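Side-chain contacts in endoribonuclease YbeY (Aquifex aeolicus, PDB 1OZ9), which probably acts as a zinc-dependent, single-strand-specific endoribonuclease that matures the 3' end of 16S rRNA and checks 70S ribosomes: residues A[89-92]-A[93-97]; A[54-57]-A[58-62]; A[24-27]-A[28-32]; A[131-134]-A[135-139]. One frame throughout, in Å; residues are numbered along the deposited sequence.

Interaction 1: A[89-92]-A[93-97]; sequences ISQD and TAERQ
Ser-90 and Thr-93 make a helix N-cap, a local contact where strand 81-90 hands over to helix 91-101. The fold is of the matrix metalloproteinase type. Ser-90 stands right before the helix. Its OG accepts the backbone N of Thr-93 at 3.3 Å, and the N-H...O angle of 167° is close to straight. The torsion allows this: OG lies beside the carbonyl carbon of Ser-90 and opposite its N (chi1 170°), on the side of the first helical turn. The same residue starts the main-chain pattern, with Ala-94 N donating to Ser-90 O at 2.9 Å. CB of Ala-94 rests on that oxygen too.

Asp-50, outside the segments, gathers the polar ends. Its OD1 is hydrogen-bonded to the hydroxyls of Ser-90 and Thr-93, its N to Asp-92 OD2, and its OD2 forms a salt bridge with Arg-96 NH2. With an alanine here instead of serine, the Thr-93 amide would probably be left without its cap and Asp-50 without one hydroxyl partner.

On another side of the turn, Asp-92 OD1 and Glu-95 OE1 are like charges 4.5 Å apart. A water lies between them, 2.8 Å from Asp-92 OD1. Arg-96 turns back along the helix and lays one face of its guanidinium over Asp-92 O, which sits 3.8 Å above the plane, over its centre.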
loop_
_atom_site.group_PDB
_atom_site.type_symbol
_atom_site.label_atom_id
_atom_site.label_comp_id
_atom_site.label_asym_id
_atom_site.label_seq_id
_atom_site.Cartn_x
_atom_site.Cartn_y
_atom_site.Cartn_z
ATOM N N ILE A 89 -4.807 1.021 -4.506
ATOM C CA ILE A 89 -3.876 1.009 -5.620
ATOM C C ILE A 89 -4.641 0.953 -6.930
ATOM O O ILE A 89 -5.632 0.232 -7.030
ATOM C CB ILE A 89 -3.028 -0.272 -5.500
ATOM C CG1 ILE A 89 -2.073 -0.105 -4.312
ATOM C CG2 ILE A 89 -2.285 -0.565 -6.830
ATOM C CD1 ILE A 89 -1.351 -1.386 -3.881
ATOM N N SER A 90 -4.198 1.700 -7.924
ATOM C CA SER A 90 -4.842 1.613 -9.221
ATOM C C SER A 90 -4.065 0.630 -10.076
ATOM O O SER A 90 -2.875 0.831 -10.370
ATOM C CB SER A 90 -4.856 2.954 -9.956
ATOM O OG SER A 90 -5.300 2.729 -11.309
ATOM N N GLN A 91 -4.746 -0.424 -10.492
ATOM C CA GLN A 91 -4.142 -1.353 -11.424
ATOM C C GLN A 91 -3.748 -0.669 -12.727
ATOM O O GLN A 91 -2.735 -1.007 -13.317
ATOM C CB GLN A 91 -5.100 -2.524 -11.721
ATOM C CG GLN A 91 -4.492 -3.533 -12.665
ATOM C CD GLN A 91 -5.474 -4.652 -12.992
ATOM O OE1 GLN A 91 -6.095 -4.677 -14.068
ATOM N NE2 GLN A 91 -5.612 -5.563 -12.073
ATOM N N ASP A 92 -4.574 0.263 -13.199
ATOM C CA ASP A 92 -4.310 0.961 -14.451
ATOM C C ASP A 92 -2.966 1.673 -14.407
ATOM O O ASP A 92 -2.167 1.597 -15.347
ATOM C CB ASP A 92 -5.356 2.031 -14.713
ATOM C CG ASP A 92 -6.726 1.469 -15.014
ATOM O OD1 ASP A 92 -6.844 0.265 -15.397
ATOM O OD2 ASP A 92 -7.743 2.185 -14.895
ATOM N N THR A 93 -2.737 2.414 -13.333
ATOM C CA THR A 93 -1.497 3.151 -13.222
ATOM C C THR A 93 -0.354 2.213 -12.952
ATOM O O THR A 93 0.709 2.393 -13.517
ATOM C CB THR A 93 -1.601 4.242 -12.138
ATOM O OG1 THR A 93 -2.442 5.284 -12.640
ATOM C CG2 THR A 93 -0.237 4.941 -11.929
ATOM N N ALA A 94 -0.581 1.208 -12.104
ATOM C CA ALA A 94 0.444 0.210 -11.804
ATOM C C ALA A 94 0.946 -0.455 -13.101
ATOM O O ALA A 94 2.150 -0.679 -13.272
ATOM C CB ALA A 94 -0.129 -0.858 -10.835
ATOM N N GLU A 95 0.027 -0.765 -14.016
ATOM C CA GLU A 95 0.438 -1.408 -15.278
ATOM C C GLU A 95 1.367 -0.511 -16.092
ATOM O O GLU A 95 2.356 -0.986 -16.651
ATOM C CB GLU A 95 -0.763 -1.834 -16.133
ATOM C CG GLU A 95 -1.505 -3.070 -15.627
ATOM C CD GLU A 95 -2.678 -3.419 -16.537
ATOM O OE1 GLU A 95 -3.549 -2.532 -16.723
ATOM O OE2 GLU A 95 -2.710 -4.553 -17.086
ATOM N N ARG A 96 1.048 0.780 -16.150
ATOM C CA ARG A 96 1.855 1.722 -16.920
ATOM C C ARG A 96 3.224 1.885 -16.312
ATOM O O ARG A 96 4.218 1.991 -17.033
ATOM C CB ARG A 96 1.196 3.104 -17.034
ATOM C CG ARG A 96 -0.014 3.171 -17.951
ATOM C CD ARG A 96 -0.626 4.572 -18.072
ATOM N NE ARG A 96 -2.085 4.486 -18.078
ATOM C CZ ARG A 96 -2.863 4.894 -17.074
ATOM N NH1 ARG A 96 -2.335 5.457 -15.997
ATOM N NH2 ARG A 96 -4.180 4.759 -17.165
ATOM N N GLN A 97 3.275 1.940 -14.986
ATOM C CA GLN A 97 4.550 2.109 -14.304
ATOM C C GLN A 97 5.400 0.871 -14.483
ATOM O O GLN A 97 6.607 0.951 -14.753
ATOM C CB GLN A 97 4.351 2.457 -12.801
ATOM C CG GLN A 97 3.921 3.904 -12.617
ATOM C CD GLN A 97 3.576 4.316 -11.177
ATOM O OE1 GLN A 97 3.746 3.551 -10.209
ATOM N NE2 GLN A 97 3.103 5.538 -11.046
HETATM O O HOH W 1 -5.767 -2.278 -15.704
#

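Interaction 2: A[54-57]-A[58-62]; sequences RELN and KTYRK
Arg-61 lies one turn after Asn-57 and passes along its side-chain oxygen. The path starts at CB of Arg-61, which is 3.3 Å from Asn-57 O and 3.6 Å from Asn-57 OD1. CG of Arg-61 is next, 3.9 Å from the same OD1. Chi2 (-148°), off a staggered value, sets CD still alongside that oxygen; beyond CD the chain runs on to the guanidinium. At the tip, NH1 of Arg-61 reaches a water through a weak bond. That water donates to Asn-57 OD1 at 2.8 Å and links the Asn-57 amide to the Arg-61 guanidinium, their planes 71° apart. The other end of the amide is held elsewhere: Asn-57 ND2 is hydrogen-bonded to Lys-65 O.

This is the last part of helix 50-61. Lys-62 is the first residue to leave helical angles, with positive phi (55°). Arg-61 N still donates to Asn-57 O at 2.9 Å, but from well above the carbonyl plane. The Arg-61 side chain comes within about 5 Å of the side chain of His-119, a predicted zinc ligand.

Another side of the helix is partly apolar and faces strand 69-78. CD2 of Leu-56 meets the edge of the Tyr-60 ring, in its plane, 3.8 Å from CE1 of Tyr-60. CG2 of Thr-59 covers one face of that ring. Tyr-60 also packs edge-to-face with Phe-72. Thr-59 OG1 donates a weak bond to Glu-55 O at 3.3 Å.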
loop_
_atom_site.group_PDB
_atom_site.type_symbol
_atom_site.label_atom_id
_atom_site.label_comp_id
_atom_site.label_asym_id
_atom_site.label_seq_id
_atom_site.Cartn_x
_atom_site.Cartn_y
_atom_site.Cartn_z
ATOM N N ARG A 54 -8.890 8.519 -8.938
ATOM C CA ARG A 54 -8.916 9.941 -9.222
ATOM C C ARG A 54 -9.910 10.653 -8.306
ATOM O O ARG A 54 -9.601 11.710 -7.742
ATOM C CB ARG A 54 -9.229 10.182 -10.698
ATOM C CG ARG A 54 -9.286 11.632 -11.103
ATOM C CD ARG A 54 -9.800 11.829 -12.513
ATOM N NE ARG A 54 -10.084 13.230 -12.813
ATOM C CZ ARG A 54 -10.048 13.735 -14.036
ATOM N NH1 ARG A 54 -9.733 12.952 -15.062
ATOM N NH2 ARG A 54 -10.316 15.022 -14.240
ATOM N N GLU A 55 -11.104 10.087 -8.148
ATOM C CA GLU A 55 -12.086 10.700 -7.262
ATOM C C GLU A 55 -11.485 10.787 -5.866
ATOM O O GLU A 55 -11.633 11.794 -5.186
ATOM C CB GLU A 55 -13.394 9.900 -7.185
ATOM C CG GLU A 55 -14.195 9.757 -8.462
ATOM C CD GLU A 55 -15.339 8.763 -8.306
ATOM O OE1 GLU A 55 -15.414 8.109 -7.251
ATOM O OE2 GLU A 55 -16.153 8.608 -9.236
ATOM N N LEU A 56 -10.807 9.727 -5.448
ATOM C CA LEU A 56 -10.195 9.697 -4.120
ATOM C C LEU A 56 -9.124 10.781 -3.963
ATOM O O LEU A 56 -9.095 11.510 -2.956
ATOM C CB LEU A 56 -9.599 8.326 -3.831
ATOM C CG LEU A 56 -10.618 7.202 -3.647
ATOM C CD1 LEU A 56 -9.912 5.839 -3.509
ATOM C CD2 LEU A 56 -11.563 7.499 -2.457
ATOM N N ASN A 57 -8.262 10.894 -4.972
ATOM C CA ASN A 57 -7.190 11.880 -4.982
ATOM C C ASN A 57 -7.765 13.283 -4.913
ATOM O O ASN A 57 -7.245 14.154 -4.216
ATOM C CB ASN A 57 -6.374 11.719 -6.263
ATOM C CG ASN A 57 -4.900 12.101 -6.097
ATOM O OD1 ASN A 57 -4.380 12.274 -4.975
ATOM N ND2 ASN A 57 -4.210 12.203 -7.229
ATOM N N LYS A 58 -8.858 13.504 -5.641
ATOM C CA LYS A 58 -9.512 14.804 -5.627
ATOM C C LYS A 58 -10.116 15.104 -4.267
ATOM O O LYS A 58 -9.924 16.182 -3.701
ATOM C CB LYS A 58 -10.625 14.850 -6.673
ATOM C CG LYS A 58 -11.327 16.210 -6.789
ATOM C CD LYS A 58 -12.307 16.274 -7.958
ATOM C CE LYS A 58 -12.708 17.743 -8.223
ATOM N NZ LYS A 58 -13.818 17.916 -9.205
ATOM N N THR A 59 -10.867 14.146 -3.746
ATOM C CA THR A 59 -11.576 14.347 -2.492
ATOM C C THR A 59 -10.633 14.500 -1.296
ATOM O O THR A 59 -10.784 15.420 -0.470
ATOM C CB THR A 59 -12.543 13.162 -2.268
ATOM O OG1 THR A 59 -13.671 13.301 -3.144
ATOM C CG2 THR A 59 -13.154 13.209 -0.874
ATOM N N TYR A 60 -9.638 13.627 -1.234
ATOM C CA TYR A 60 -8.743 13.565 -0.085
ATOM C C TYR A 60 -7.393 14.287 -0.184
ATOM O O TYR A 60 -6.698 14.446 0.825
ATOM C CB TYR A 60 -8.512 12.098 0.285
ATOM C CG TYR A 60 -9.780 11.449 0.786
ATOM C CD1 TYR A 60 -10.428 10.468 0.047
ATOM C CD2 TYR A 60 -10.366 11.866 1.974
ATOM C CE1 TYR A 60 -11.607 9.889 0.502
ATOM C CE2 TYR A 60 -11.550 11.300 2.433
ATOM C CZ TYR A 60 -12.157 10.305 1.693
ATOM O OH TYR A 60 -13.324 9.738 2.150
ATOM N N ARG A 61 -6.989 14.682 -1.379
ATOM C CA ARG A 61 -5.689 15.318 -1.513
ATOM C C ARG A 61 -5.786 16.562 -2.363
ATOM O O ARG A 61 -4.796 17.228 -2.607
ATOM C CB ARG A 61 -4.661 14.344 -2.100
ATOM C CG ARG A 61 -4.357 13.148 -1.187
ATOM C CD ARG A 61 -2.939 12.616 -1.293
ATOM N NE ARG A 61 -2.697 11.407 -0.499
ATOM C CZ ARG A 61 -1.683 10.566 -0.746
ATOM N NH1 ARG A 61 -0.846 10.831 -1.742
ATOM N NH2 ARG A 61 -1.511 9.460 -0.018
ATOM N N LYS A 62 -6.994 16.857 -2.809
ATOM C CA LYS A 62 -7.233 18.001 -3.662
ATOM C C LYS A 62 -6.339 17.964 -4.895
ATOM O O LYS A 62 -5.816 18.985 -5.322
ATOM C CB LYS A 62 -7.050 19.302 -2.876
ATOM C CG LYS A 62 -7.901 19.354 -1.609
ATOM C CD LYS A 62 -7.915 20.748 -1.010
ATOM C CE LYS A 62 -8.874 20.840 0.175
ATOM N NZ LYS A 62 -9.045 22.260 0.574
HETATM O O HOH W 2 -1.693 12.648 -4.443
#

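Interaction 3: A[24-27]-A[28-32]; sequences KIEK and WAELA
Trp-28 folds its indole back along helix 22-35, against the turn that carries Lys-24 and Ile-25. CG of Trp-28 stands opposite the carbonyl carbon and beside the backbone N (chi1 -70°), and chi2 of -32° lays the ring under the Lys-24 carbonyl. Lys-24 O sits 3.2 Å from the ring plane, over one face and offset toward the rim. The same oxygen accepts Trp-28 N at 2.9 Å, with an N-H...O angle of 173°. Further along the ring, CE3 of Trp-28 is 3.9 Å from Ile-25 CA, and CZ3 lies near Ile-25 CG1. A serine in place of Trp-28 is likely to leave the Lys-24 carbonyl without this flat cover and Ile-25 without its ring neighbour.

Lys-27 and Leu-31 meet on a more exposed side. Lys-27 runs extended until it bends at chi4. Its CG is 3.8 Å from Leu-31 CD1, and its CE is 4.0 Å from the same methyl. The contact is made by the aliphatic part of the lysine.

Glu-26 and Glu-30 lie side by side and point the same way, their carboxylate planes nearly perpendicular. OE2 of Glu-26 is only 3.6 Å from OE2 of Glu-30. Such closeness of like charges would tend to raise the pKa of one of them.

The helix is the crossover of the beta-alpha-beta unit made with strands 10-15 and 41-48. Ile-25 and Ala-29 pack on both strands, while Trp-28 packs on Glu-106, Lys-110 and Ile-113 of helix 105-120.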
loop_
_atom_site.group_PDB
_atom_site.type_symbol
_atom_site.label_atom_id
_atom_site.label_comp_id
_atom_site.label_asym_id
_atom_site.label_seq_id
_atom_site.Cartn_x
_atom_site.Cartn_y
_atom_site.Cartn_z
ATOM N N LYS A 24 -2.265 -13.642 -3.408
ATOM C CA LYS A 24 -0.899 -13.108 -3.458
ATOM C C LYS A 24 -0.838 -11.737 -2.774
ATOM O O LYS A 24 0.106 -11.435 -2.036
ATOM C CB LYS A 24 -0.381 -12.987 -4.900
ATOM C CG LYS A 24 0.147 -14.283 -5.466
ATOM C CD LYS A 24 0.823 -14.062 -6.860
ATOM C CE LYS A 24 1.535 -15.314 -7.335
ATOM N NZ LYS A 24 1.852 -15.354 -8.819
ATOM N N ILE A 25 -1.840 -10.904 -3.046
ATOM C CA ILE A 25 -1.899 -9.603 -2.444
ATOM C C ILE A 25 -2.027 -9.792 -0.940
ATOM O O ILE A 25 -1.374 -9.080 -0.148
ATOM C CB ILE A 25 -3.079 -8.784 -3.019
ATOM C CG1 ILE A 25 -2.748 -8.325 -4.460
ATOM C CG2 ILE A 25 -3.394 -7.598 -2.144
ATOM C CD1 ILE A 25 -3.980 -7.919 -5.233
ATOM N N GLU A 26 -2.869 -10.731 -0.530
ATOM C CA GLU A 26 -3.067 -10.953 0.900
ATOM C C GLU A 26 -1.753 -11.368 1.580
ATOM O O GLU A 26 -1.396 -10.831 2.653
ATOM C CB GLU A 26 -4.140 -12.022 1.141
ATOM C CG GLU A 26 -4.798 -11.891 2.496
ATOM C CD GLU A 26 -5.902 -12.928 2.749
ATOM O OE1 GLU A 26 -6.692 -13.248 1.814
ATOM O OE2 GLU A 26 -5.974 -13.409 3.897
ATOM N N LYS A 27 -1.056 -12.331 0.968
ATOM C CA LYS A 27 0.231 -12.822 1.457
ATOM C C LYS A 27 1.308 -11.709 1.548
ATOM O O LYS A 27 1.962 -11.595 2.594
ATOM C CB LYS A 27 0.727 -14.056 0.674
ATOM C CG LYS A 27 2.260 -14.354 0.783
ATOM C CD LYS A 27 2.694 -15.567 -0.062
ATOM C CE LYS A 27 4.160 -15.472 -0.587
ATOM N NZ LYS A 27 5.137 -16.444 0.041
ATOM N N TRP A 28 1.485 -10.903 0.493
ATOM C CA TRP A 28 2.449 -9.794 0.531
ATOM C C TRP A 28 2.128 -8.859 1.694
ATOM O O TRP A 28 3.015 -8.456 2.445
ATOM C CB TRP A 28 2.417 -8.965 -0.760
ATOM C CG TRP A 28 2.973 -9.713 -1.923
ATOM C CD1 TRP A 28 3.954 -10.645 -1.902
ATOM C CD2 TRP A 28 2.565 -9.592 -3.271
ATOM N NE1 TRP A 28 4.218 -11.098 -3.175
ATOM C CE2 TRP A 28 3.350 -10.486 -4.033
ATOM C CE3 TRP A 28 1.609 -8.817 -3.925
ATOM C CZ2 TRP A 28 3.203 -10.627 -5.410
ATOM C CZ3 TRP A 28 1.479 -8.954 -5.298
ATOM C CH2 TRP A 28 2.264 -9.853 -6.016
ATOM N N ALA A 29 0.849 -8.521 1.826
ATOM C CA ALA A 29 0.425 -7.632 2.900
ATOM C C ALA A 29 0.698 -8.256 4.281
ATOM O O ALA A 29 1.220 -7.559 5.177
ATOM C CB ALA A 29 -1.032 -7.248 2.745
ATOM N N GLU A 30 0.365 -9.538 4.453
ATOM C CA GLU A 30 0.629 -10.218 5.726
ATOM C C GLU A 30 2.132 -10.312 6.013
ATOM O O GLU A 30 2.571 -10.086 7.168
ATOM C CB GLU A 30 -0.018 -11.615 5.769
ATOM C CG GLU A 30 -1.550 -11.557 5.756
ATOM C CD GLU A 30 -2.185 -12.934 5.762
ATOM O OE1 GLU A 30 -1.525 -13.888 5.291
ATOM O OE2 GLU A 30 -3.333 -13.066 6.250
ATOM N N LEU A 31 2.926 -10.596 4.981
ATOM C CA LEU A 31 4.357 -10.675 5.176
ATOM C C LEU A 31 4.935 -9.303 5.546
ATOM O O LEU A 31 5.855 -9.224 6.342
ATOM C CB LEU A 31 5.074 -11.201 3.944
ATOM C CG LEU A 31 4.867 -12.688 3.666
ATOM C CD1 LEU A 31 5.446 -13.024 2.285
ATOM C CD2 LEU A 31 5.441 -13.596 4.789
ATOM N N ALA A 32 4.437 -8.251 4.917
ATOM C CA ALA A 32 4.908 -6.886 5.235
ATOM C C ALA A 32 4.575 -6.522 6.695
ATOM O O ALA A 32 5.429 -6.003 7.422
ATOM C CB ALA A 32 4.259 -5.866 4.295
#

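Interaction 4: A[131-134]-A[135-139]; sequences EEKK and FRELE
Lys-133 has CG opposite its backbone N (chi1 167°), and Glu-137 has CG opposite its carbonyl carbon (chi1 -64°). These torsions set the two chains side by side, pointing the same way, one turn apart on helix 129-147. It is an i to i+4 lysine-glutamate pair on a helix surface. The contact is mostly alongside: Lys-133 CE is 3.8 Å from Glu-137 OE2. The charged ends stay further apart, with Lys-133 NZ 4.9 Å from that oxygen. Lys-134 curls in, bent at chi2 and chi3, and brings its NZ to 4.3 Å from Glu-137 OE1. Neither pair is a salt bridge, but both lysines would probably favour the charged carboxylate.

A different face of the helix covers the predicted zinc site. The Phe-135 ring packs edge-to-face on His-119 and His-125 and also meets His-115. Arg-136 touches His-115 and His-125. Glu-139 OE2 is hydrogen-bonded to His-115 ND1, consistent with a second-shell role, since His-115 is a predicted zinc ligand. The other oxygen of Glu-139, OE1, takes Arg-136 NH1 in a salt bridge at 2.8 Å, on its syn lone pair and in the guanidinium plane.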
loop_
_atom_site.group_PDB
_atom_site.type_symbol
_atom_site.label_atom_id
_atom_site.label_comp_id
_atom_site.label_asym_id
_atom_site.label_seq_id
_atom_site.Cartn_x
_atom_site.Cartn_y
_atom_site.Cartn_z
ATOM N N GLU A 131 13.081 12.671 6.775
ATOM C CA GLU A 131 11.904 11.825 6.660
ATOM C C GLU A 131 11.986 10.864 5.467
ATOM O O GLU A 131 11.645 9.685 5.582
ATOM C CB GLU A 131 10.670 12.693 6.621
ATOM C CG GLU A 131 10.554 13.523 7.889
ATOM C CD GLU A 131 9.378 14.468 7.854
ATOM O OE1 GLU A 131 8.259 14.014 7.496
ATOM O OE2 GLU A 131 9.594 15.654 8.186
ATOM N N GLU A 132 12.463 11.358 4.335
ATOM C CA GLU A 132 12.586 10.512 3.142
ATOM C C GLU A 132 13.557 9.403 3.497
ATOM O O GLU A 132 13.312 8.242 3.209
ATOM C CB GLU A 132 13.114 11.335 1.959
ATOM C CG GLU A 132 13.414 10.562 0.678
ATOM C CD GLU A 132 14.088 11.456 -0.354
ATOM O OE1 GLU A 132 14.960 12.268 0.018
ATOM O OE2 GLU A 132 13.739 11.372 -1.537
ATOM N N LYS A 133 14.649 9.776 4.162
ATOM C CA LYS A 133 15.652 8.805 4.575
ATOM C C LYS A 133 15.007 7.690 5.372
ATOM O O LYS A 133 15.156 6.531 5.040
ATOM C CB LYS A 133 16.731 9.453 5.426
ATOM C CG LYS A 133 17.626 8.457 6.155
ATOM C CD LYS A 133 18.923 9.140 6.621
ATOM C CE LYS A 133 19.568 8.394 7.789
ATOM N NZ LYS A 133 20.652 9.194 8.385
ATOM N N LYS A 134 14.275 8.044 6.418
ATOM C CA LYS A 134 13.645 7.003 7.228
ATOM C C LYS A 134 12.579 6.246 6.470
ATOM O O LYS A 134 12.384 5.058 6.716
ATOM C CB LYS A 134 13.058 7.564 8.523
ATOM C CG LYS A 134 14.070 8.311 9.398
ATOM C CD LYS A 134 15.215 7.413 9.872
ATOM C CE LYS A 134 14.718 6.264 10.760
ATOM N NZ LYS A 134 15.821 5.845 11.697
ATOM N N PHE A 135 11.873 6.916 5.560
ATOM C CA PHE A 135 10.835 6.241 4.793
ATOM C C PHE A 135 11.466 5.150 3.931
ATOM O O PHE A 135 11.024 3.999 3.916
ATOM C CB PHE A 135 10.099 7.232 3.883
ATOM C CG PHE A 135 8.943 6.619 3.131
ATOM C CD1 PHE A 135 7.618 6.873 3.513
ATOM C CD2 PHE A 135 9.169 5.792 2.050
ATOM C CE1 PHE A 135 6.551 6.319 2.818
ATOM C CE2 PHE A 135 8.088 5.202 1.367
ATOM C CZ PHE A 135 6.793 5.466 1.749
ATOM N N ARG A 136 12.491 5.544 3.188
ATOM C CA ARG A 136 13.157 4.629 2.276
ATOM C C ARG A 136 13.868 3.497 2.993
ATOM O O ARG A 136 13.760 2.380 2.564
ATOM C CB ARG A 136 14.146 5.376 1.372
ATOM C CG ARG A 136 13.468 6.287 0.341
ATOM C CD ARG A 136 12.364 5.652 -0.529
ATOM N NE ARG A 136 11.953 6.598 -1.575
ATOM C CZ ARG A 136 10.826 6.532 -2.293
ATOM N NH1 ARG A 136 9.959 5.551 -2.105
ATOM N NH2 ARG A 136 10.585 7.468 -3.221
ATOM N N GLU A 137 14.598 3.777 4.068
ATOM C CA GLU A 137 15.183 2.669 4.834
ATOM C C GLU A 137 14.097 1.624 5.243
ATOM O O GLU A 137 14.276 0.425 5.037
ATOM C CB GLU A 137 15.986 3.196 6.034
ATOM C CG GLU A 137 17.202 4.037 5.617
ATOM C CD GLU A 137 18.058 4.502 6.783
ATOM O OE1 GLU A 137 17.508 4.557 7.918
ATOM O OE2 GLU A 137 19.271 4.807 6.564
ATOM N N LEU A 138 12.938 2.073 5.732
ATOM C CA LEU A 138 11.895 1.122 6.148
ATOM C C LEU A 138 11.298 0.352 4.971
ATOM O O LEU A 138 11.069 -0.858 5.020
ATOM C CB LEU A 138 10.777 1.838 6.913
ATOM C CG LEU A 138 9.875 0.880 7.682
ATOM C CD1 LEU A 138 10.767 0.092 8.648
ATOM C CD2 LEU A 138 8.819 1.656 8.451
ATOM N N GLU A 139 11.054 1.059 3.881
ATOM C CA GLU A 139 10.514 0.439 2.701
ATOM C C GLU A 139 11.494 -0.612 2.134
ATOM O O GLU A 139 11.098 -1.732 1.772
ATOM C CB GLU A 139 10.258 1.553 1.699
ATOM C CG GLU A 139 9.700 1.110 0.373
ATOM C CD GLU A 139 9.411 2.293 -0.527
ATOM O OE1 GLU A 139 10.282 3.185 -0.619
ATOM O OE2 GLU A 139 8.325 2.331 -1.138
#

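All four contacts are local and lie on four different helices. None touches another. Interactions 1 and 3 are partly buried; interactions 2 and 4 are at the surface. Interaction 1 is a polar cap where a strand of the sheet becomes a helix, and Asp-50 ties it to the start of the helix that carries interaction 2. Interaction 3 is largely apolar on its inner side, where its helix packs on the sheet and on helix 105-120. Interactions 2 and 4 mix charged and aromatic side chains, and both approach the predicted zinc histidines. The centres of 54-62 and 24-32 are about 26 Å apart, on opposite sides of the chain's centre.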